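Local coordinates for bifunctional protein PutA (Bdellovibrio bacteriovorus, PDB 5UR2), which probably catalyses both steps of proline breakdown to glutamate, the flavin-dependent oxidation of proline and the NAD-dependent oxidation of glutamate semialdehyde, at residues V662-A667 against G676-I681; V672-L677 against I691-G696. All coordinates share one frame; numbering follows the deposited sequence.

Interaction 1. Residues V662-A667 against G676-I681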
ATOM      1  N   VAL B 662       7.616  15.889 -18.418  1.00 19.80           N
ATOM      2  CA  VAL B 662       9.021  15.558 -18.197  1.00 17.06           C
ATOM      3  C   VAL B 662       9.927  16.399 -19.086  1.00 15.68           C
ATOM      4  O   VAL B 662       9.661  16.574 -20.278  1.00 16.30           O
ATOM      5  CB  VAL B 662       9.281  14.059 -18.473  1.00 15.39           C
ATOM      6  CG1 VAL B 662      10.773  13.772 -18.430  1.00 18.36           C
ATOM      7  CG2 VAL B 662       8.527  13.191 -17.478  1.00 20.01           C
ATOM      8  N   VAL B 663      11.007  16.919 -18.504  1.00 17.51           N
ATOM      9  CA  VAL B 663      12.169  17.373 -19.258  1.00 16.78           C
ATOM     10  C   VAL B 663      13.315  16.460 -18.848  1.00 20.83           C
ATOM     11  O   VAL B 663      13.713  16.449 -17.676  1.00 18.64           O
ATOM     12  CB  VAL B 663      12.521  18.835 -18.981  1.00 20.94           C
ATOM     13  CG1 VAL B 663      13.750  19.225 -19.820  1.00 17.12           C
ATOM     14  CG2 VAL B 663      11.327  19.743 -19.267  1.00 20.16           C
ATOM     15  N   MET B 664      13.823  15.669 -19.781  1.00 19.04           N
ATOM     16  CA  MET B 664      14.908  14.753 -19.460  1.00 21.87           C
ATOM     17  C   MET B 664      16.219  15.312 -20.007  1.00 25.20           C
ATOM     18  O   MET B 664      16.291  15.741 -21.164  1.00 16.83           O
ATOM     19  CB  MET B 664      14.637  13.341 -19.986  1.00 18.33           C
ATOM     20  CG  MET B 664      14.434  13.222 -21.488  1.00 25.43           C
ATOM     21  SD  MET B 664      14.461  11.475 -21.950  1.00 26.80           S
ATOM     22  CE  MET B 664      13.424  11.463 -23.390  1.00 23.98           C
ATOM     23  N   LYS B 665      17.232  15.343 -19.138  1.00 20.59           N
ATOM     24  CA  LYS B 665      18.583  15.813 -19.415  1.00 22.22           C
ATOM     25  C   LYS B 665      19.512  14.612 -19.300  1.00 24.31           C
ATOM     26  O   LYS B 665      19.985  14.287 -18.202  1.00 23.83           O
ATOM     27  CB  LYS B 665      18.980  16.907 -18.418  1.00 22.08           C
ATOM     28  CG  LYS B 665      19.895  17.979 -18.979  1.00 18.12           C
ATOM     29  CD  LYS B 665      21.215  17.424 -19.465  1.00 21.56           C
ATOM     30  CE  LYS B 665      22.082  16.969 -18.304  1.00 23.59           C
ATOM     31  NZ  LYS B 665      23.404  16.434 -18.750  1.00 26.82           N
ATOM     32  N   PRO B 666      19.795  13.916 -20.389  1.00 22.52           N
ATOM     33  CA  PRO B 666      20.626  12.709 -20.301  1.00 19.16           C
ATOM     34  C   PRO B 666      22.092  13.051 -20.078  1.00 22.33           C
ATOM     35  O   PRO B 666      22.548  14.171 -20.321  1.00 24.14           O
ATOM     36  CB  PRO B 666      20.423  12.047 -21.670  1.00 20.12           C
ATOM     37  CG  PRO B 666      20.221  13.253 -22.602  1.00 20.04           C
ATOM     38  CD  PRO B 666      19.426  14.254 -21.777  1.00 17.37           C
ATOM     39  N   ALA B 667      22.834  12.052 -19.613  1.00 22.80           N
ATOM     40  CA  ALA B 667      24.279  12.182 -19.440  1.00 24.61           C
ATOM     41  C   ALA B 667      24.989  12.336 -20.787  1.00 23.53           C
ATOM     42  O   ALA B 667      24.646  11.666 -21.763  1.00 30.11           O
ATOM     43  CB  ALA B 667      24.820  10.957 -18.697  1.00 26.36           C
ATOM     44  N   GLY B 676      17.735   7.380 -28.750  1.00 20.42           N
ATOM     45  CA  GLY B 676      16.900   6.245 -29.100  1.00 16.29           C
ATOM     46  C   GLY B 676      15.643   6.167 -28.250  1.00 26.30           C
ATOM     47  O   GLY B 676      14.560   5.875 -28.762  1.00 25.17           O
ATOM     48  N   LEU B 677      15.761   6.456 -26.944  1.00 18.55           N
ATOM     49  CA  LEU B 677      14.574   6.451 -26.088  1.00 15.26           C
ATOM     50  C   LEU B 677      13.557   7.490 -26.543  1.00 20.30           C
ATOM     51  O   LEU B 677      12.353   7.206 -26.604  1.00 22.79           O
ATOM     52  CB  LEU B 677      14.953   6.682 -24.618  1.00 16.98           C
ATOM     53  CG  LEU B 677      13.765   6.798 -23.642  1.00 17.29           C
ATOM     54  CD1 LEU B 677      12.946   5.505 -23.527  1.00 15.89           C
ATOM     55  CD2 LEU B 677      14.219   7.237 -22.247  1.00 17.85           C
ATOM     56  N   MET B 678      14.022   8.699 -26.869  1.00 18.55           N
ATOM     57  CA  MET B 678      13.098   9.752 -27.284  1.00 18.44           C
ATOM     58  C   MET B 678      12.365   9.377 -28.574  1.00 18.84           C
ATOM     59  O   MET B 678      11.165   9.646 -28.720  1.00 21.99           O
ATOM     60  CB  MET B 678      13.859  11.072 -27.457  1.00 20.50           C
ATOM     61  CG  MET B 678      12.955  12.269 -27.749  1.00 20.14           C
ATOM     62  SD  MET B 678      11.765  12.538 -26.449  1.00 25.15           S
ATOM     63  CE  MET B 678      10.566  13.579 -27.281  1.00 20.52           C
ATOM     64  N   LYS B 679      13.067   8.745 -29.518  1.00 16.28           N
ATOM     65  CA  LYS B 679      12.440   8.350 -30.779  1.00 19.03           C
ATOM     66  C   LYS B 679      11.354   7.308 -30.548  1.00 23.52           C
ATOM     67  O   LYS B 679      10.324   7.299 -31.241  1.00 19.12           O
ATOM     68  CB  LYS B 679      13.509   7.820 -31.744  1.00 19.82           C
ATOM     69  CG  LYS B 679      14.361   8.941 -32.340  1.00 29.08           C
ATOM     70  CD  LYS B 679      13.448   9.972 -33.009  1.00 39.85           C
ATOM     71  CE  LYS B 679      14.130  11.304 -33.262  1.00 44.13           C
ATOM     72  NZ  LYS B 679      13.114  12.382 -33.531  1.00 45.66           N
ATOM     73  N   MET B 680      11.584   6.397 -29.599  1.00 15.67           N
ATOM     74  CA  MET B 680      10.580   5.400 -29.264  1.00 23.17           C
ATOM     75  C   MET B 680       9.409   6.043 -28.535  1.00 21.20           C
ATOM     76  O   MET B 680       8.247   5.686 -28.772  1.00 23.19           O
ATOM     77  CB  MET B 680      11.203   4.283 -28.413  1.00 19.11           C
ATOM     78  CG  MET B 680      12.344   3.525 -29.085  1.00 24.30           C
ATOM     79  SD  MET B 680      12.892   2.055 -28.180  1.00 24.80           S
ATOM     80  CE  MET B 680      13.733   2.738 -26.756  1.00 22.02           C
ATOM     81  N   ILE B 681       9.695   7.020 -27.674  1.00 18.30           N
ATOM     82  CA  ILE B 681       8.632   7.758 -27.004  1.00 18.94           C
ATOM     83  C   ILE B 681       7.750   8.448 -28.030  1.00 23.16           C
ATOM     84  O   ILE B 681       6.519   8.344 -27.978  1.00 24.33           O
ATOM     85  CB  ILE B 681       9.234   8.756 -25.989  1.00 15.06           C
ATOM     86  CG1 ILE B 681       9.644   8.026 -24.698  1.00 14.71           C
ATOM     87  CG2 ILE B 681       8.287   9.909 -25.690  1.00 15.16           C
ATOM     88  CD1 ILE B 681      10.568   8.823 -23.833  1.00 19.15           C
TER

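Interaction 2. Residues V672-L677 against I691-G696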
ATOM      1  N   VAL B 672      23.374   9.308 -27.136  1.00 22.90           N
ATOM      2  CA  VAL B 672      22.895   8.504 -28.265  1.00 18.08           C
ATOM      3  C   VAL B 672      21.897   7.450 -27.789  1.00 19.64           C
ATOM      4  O   VAL B 672      20.864   7.216 -28.433  1.00 24.97           O
ATOM      5  CB  VAL B 672      24.070   7.868 -29.032  1.00 18.48           C
ATOM      6  CG1 VAL B 672      23.557   7.026 -30.173  1.00 18.41           C
ATOM      7  CG2 VAL B 672      24.988   8.938 -29.562  1.00 19.18           C
ATOM      8  N   VAL B 673      22.160   6.822 -26.640  1.00 23.46           N
ATOM      9  CA  VAL B 673      21.181   5.877 -26.094  1.00 16.56           C
ATOM     10  C   VAL B 673      19.866   6.589 -25.811  1.00 21.06           C
ATOM     11  O   VAL B 673      18.780   6.114 -26.177  1.00 21.42           O
ATOM     12  CB  VAL B 673      21.730   5.194 -24.826  1.00 22.56           C
ATOM     13  CG1 VAL B 673      20.635   4.367 -24.124  1.00 20.05           C
ATOM     14  CG2 VAL B 673      22.908   4.300 -25.171  1.00 24.07           C
ATOM     15  N   ALA B 674      19.945   7.743 -25.155  1.00 17.02           N
ATOM     16  CA  ALA B 674      18.733   8.460 -24.767  1.00 16.22           C
ATOM     17  C   ALA B 674      17.988   9.002 -25.980  1.00 18.26           C
ATOM     18  O   ALA B 674      16.757   9.130 -25.954  1.00 26.06           O
ATOM     19  CB  ALA B 674      19.087   9.574 -23.795  1.00 16.37           C
ATOM     20  N   TRP B 675      18.726   9.358 -27.030  1.00 17.44           N
ATOM     21  CA  TRP B 675      18.109   9.745 -28.292  1.00 18.86           C
ATOM     22  C   TRP B 675      17.238   8.617 -28.826  1.00 22.40           C
ATOM     23  O   TRP B 675      16.091   8.845 -29.232  1.00 21.31           O
ATOM     24  CB  TRP B 675      19.224  10.141 -29.259  1.00 19.51           C
ATOM     25  CG  TRP B 675      18.926  10.282 -30.730  1.00 22.84           C
ATOM     26  CD1 TRP B 675      19.337   9.438 -31.724  1.00 22.22           C
ATOM     27  CD2 TRP B 675      18.251  11.369 -31.380  1.00 26.37           C
ATOM     28  NE1 TRP B 675      18.946   9.925 -32.955  1.00 22.44           N
ATOM     29  CE2 TRP B 675      18.276  11.107 -32.769  1.00 28.23           C
ATOM     30  CE3 TRP B 675      17.621  12.536 -30.922  1.00 28.15           C
ATOM     31  CZ2 TRP B 675      17.682  11.962 -33.704  1.00 32.08           C
ATOM     32  CZ3 TRP B 675      17.038  13.388 -31.853  1.00 29.82           C
ATOM     33  CH2 TRP B 675      17.066  13.091 -33.228  1.00 34.00           C
ATOM     34  N   GLY B 676      17.735   7.380 -28.750  1.00 20.42           N
ATOM     35  CA  GLY B 676      16.900   6.245 -29.100  1.00 16.29           C
ATOM     36  C   GLY B 676      15.643   6.167 -28.250  1.00 26.30           C
ATOM     37  O   GLY B 676      14.560   5.875 -28.762  1.00 25.17           O
ATOM     38  N   LEU B 677      15.761   6.456 -26.944  1.00 18.55           N
ATOM     39  CA  LEU B 677      14.574   6.451 -26.088  1.00 15.26           C
ATOM     40  C   LEU B 677      13.557   7.490 -26.543  1.00 20.30           C
ATOM     41  O   LEU B 677      12.353   7.206 -26.604  1.00 22.79           O
ATOM     42  CB  LEU B 677      14.953   6.682 -24.618  1.00 16.98           C
ATOM     43  CG  LEU B 677      13.765   6.798 -23.642  1.00 17.29           C
ATOM     44  CD1 LEU B 677      12.946   5.505 -23.527  1.00 15.89           C
ATOM     45  CD2 LEU B 677      14.219   7.237 -22.247  1.00 17.85           C
ATOM     46  N   ILE B 691       6.878  14.753 -22.880  1.00 20.81           N
ATOM     47  CA  ILE B 691       8.259  14.388 -22.600  1.00 22.23           C
ATOM     48  C   ILE B 691       9.151  15.200 -23.532  1.00 26.01           C
ATOM     49  O   ILE B 691       8.916  15.234 -24.742  1.00 21.18           O
ATOM     50  CB  ILE B 691       8.478  12.869 -22.779  1.00 25.83           C
ATOM     51  CG1 ILE B 691       7.669  12.106 -21.722  1.00 25.10           C
ATOM     52  CG2 ILE B 691       9.944  12.503 -22.656  1.00 24.09           C
ATOM     53  CD1 ILE B 691       7.450  10.646 -22.025  1.00 25.66           C
ATOM     54  N   ASN B 692      10.139  15.897 -22.970  1.00 23.16           N
ATOM     55  CA  ASN B 692      11.045  16.715 -23.763  1.00 18.75           C
ATOM     56  C   ASN B 692      12.483  16.259 -23.563  1.00 23.47           C
ATOM     57  O   ASN B 692      12.883  15.889 -22.456  1.00 23.50           O
ATOM     58  CB  ASN B 692      10.899  18.198 -23.418  1.00 18.50           C
ATOM     59  CG  ASN B 692       9.470  18.684 -23.588  1.00 21.00           C
ATOM     60  OD1 ASN B 692       9.072  19.112 -24.673  1.00 19.04           O
ATOM     61  ND2 ASN B 692       8.670  18.553 -22.528  1.00 17.99           N
ATOM     62  N   PHE B 693      13.251  16.297 -24.648  1.00 18.97           N
ATOM     63  CA  PHE B 693      14.593  15.732 -24.727  1.00 18.00           C
ATOM     64  C   PHE B 693      15.603  16.872 -24.787  1.00 22.36           C
ATOM     65  O   PHE B 693      15.702  17.568 -25.808  1.00 23.88           O
ATOM     66  CB  PHE B 693      14.708  14.846 -25.955  1.00 17.14           C
ATOM     67  CG  PHE B 693      16.048  14.185 -26.113  1.00 21.07           C
ATOM     68  CD1 PHE B 693      16.484  13.240 -25.198  1.00 18.37           C
ATOM     69  CD2 PHE B 693      16.839  14.458 -27.218  1.00 20.54           C
ATOM     70  CE1 PHE B 693      17.701  12.592 -25.375  1.00 24.28           C
ATOM     71  CE2 PHE B 693      18.059  13.822 -27.404  1.00 17.91           C
ATOM     72  CZ  PHE B 693      18.494  12.892 -26.485  1.00 17.55           C
ATOM     73  N   LEU B 694      16.362  17.049 -23.704  1.00 24.59           N
ATOM     74  CA  LEU B 694      17.204  18.227 -23.497  1.00 22.78           C
ATOM     75  C   LEU B 694      18.646  17.807 -23.238  1.00 22.05           C
ATOM     76  O   LEU B 694      19.141  17.925 -22.108  1.00 19.51           O
ATOM     77  CB  LEU B 694      16.674  19.065 -22.330  1.00 19.71           C
ATOM     78  CG  LEU B 694      17.359  20.428 -22.131  1.00 24.07           C
ATOM     79  CD1 LEU B 694      16.950  21.408 -23.222  1.00 26.64           C
ATOM     80  CD2 LEU B 694      17.062  20.998 -20.765  1.00 21.13           C
ATOM     81  N   PRO B 695      19.361  17.350 -24.265  1.00 22.24           N
ATOM     82  CA  PRO B 695      20.786  17.045 -24.083  1.00 27.93           C
ATOM     83  C   PRO B 695      21.600  18.307 -23.800  1.00 28.38           C
ATOM     84  O   PRO B 695      21.228  19.422 -24.185  1.00 29.45           O
ATOM     85  CB  PRO B 695      21.183  16.408 -25.422  1.00 19.55           C
ATOM     86  CG  PRO B 695      20.209  16.965 -26.400  1.00 22.20           C
ATOM     87  CD  PRO B 695      18.923  17.135 -25.658  1.00 24.02           C
ATOM     88  N   GLY B 696      22.704  18.133 -23.088  1.00 23.95           N
ATOM     89  CA  GLY B 696      23.551  19.264 -22.767  1.00 25.02           C
ATOM     90  C   GLY B 696      24.385  19.002 -21.529  1.00 27.51           C
ATOM     91  O   GLY B 696      24.456  17.879 -21.030  1.00 22.76           O
TER

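Interaction 1. Residues V662-A667 against G676-I681
No ring or other flat group takes part where Met664 meets Leu677, Met678 and Ile681, so there are no faces or edges to cover. The contact is made by thioether chains and branched aliphatic tips. Met664 is the one residue of 662-667 that touches 676-681. Its CG sits between the backbone N and the carbonyl carbon (chi1 59°), and beyond CG the chain runs out extended. This carries the methyl CE to the helix surface.

There Met664 CE lies 3.6 Å from Met678 SD, which the bend at chi2 (59°) brings back toward it, and 4.1 Å from Met678 CB. The two methionine side chains pass at a slant. Met664 CE and Ile681 CD1 meet tip to tip at 3.9 Å. Met664 SD makes a looser contact, 4.3 Å from Leu677 CD2. No hydrogen bond crosses between the segments, and all four touching residues are buried.

Next along the chain, Lys665 NZ hydrogen-bonds Pro666 O at 2.9 Å, from above the carbonyl plane, and also Gly696 O, so two backbone carbonyls hold the charged end.

Strand 662-665 and helix 676-681 run nearly antiparallel (156°), with their axes 11.7 Å apart at closest approach. They are the first strand and the helix of a beta-alpha-beta unit in the aldehyde dehydrogenase part of the chain. Helix 646-657 packs on Met664 and Leu677 through Leu648, and strand 691-693 presents Ile691 to Met664 and Ile681. Helix 554-570 covers Leu677 through Met568.

Interaction 2. Residues V672-L677 against I691-G696
Ala674 is the first residue of 672-677 to touch the strand, with its CB 3.7 Å from Phe693 CE1. Its carbonyl joins in: Ala674 O lies 3.6 Å from the same CE1, oblique to the ring. This is van der Waals contact, and no hydrogen bond links the segments.

Trp675 follows. Its backbone N is 3.6 Å from Phe693 CZ, again at a slant to the ring, and its CB is 4.0 Å from CZ. With CG anti to the Trp675 backbone N (chi1 166°), the indole lies beside the phenyl ring, and Phe693 CE2 approaches its edge near the indole plane, 3.8 Å from Trp675 CE3. The two side chains cross at about a right angle. The end of the phenyl ring is thus pressed on the helix backbone. Within the strand segment, Pro695 CD lies 3.7 Å above one face of the Phe693 ring.

Helix 671-684 packs back over the sheet in a beta-alpha-beta crossover that links two neighbouring parallel strands, as in the Rossmann-type fold of aldehyde dehydrogenases. The Glu582 carboxylate accepts the backbone N-H groups of Val672 and Val673, tying the helix start to helix 572-583. Strand 495-501 lies against both sides of the contact: Val497 touches both aromatic side chains, Val500 touches Trp675, and Val500 and Phe693 share a backbone hydrogen bond.

How the interactions relate
Interactions 1 and 2 use the same helix, 671-684, against two neighbouring parallel strands of one sheet, 661-665 and 691-693. Together they pack the helix of the beta-alpha-beta unit against both of its strands, and their centres are about 3 Å apart. Backbone hydrogen bonds join the strands: Val662 O to Asn692 N and Met664 N to Asn692 O, both 2.8 Å. Interaction 1 is wholly buried and made by thioether and aliphatic side chains. Interaction 2 is also largely buried, but it is built round an aromatic ring that rests partly on main-chain atoms, and its Trp675 is partly exposed. Met678 bridges the two, since its side chain also touches Phe693.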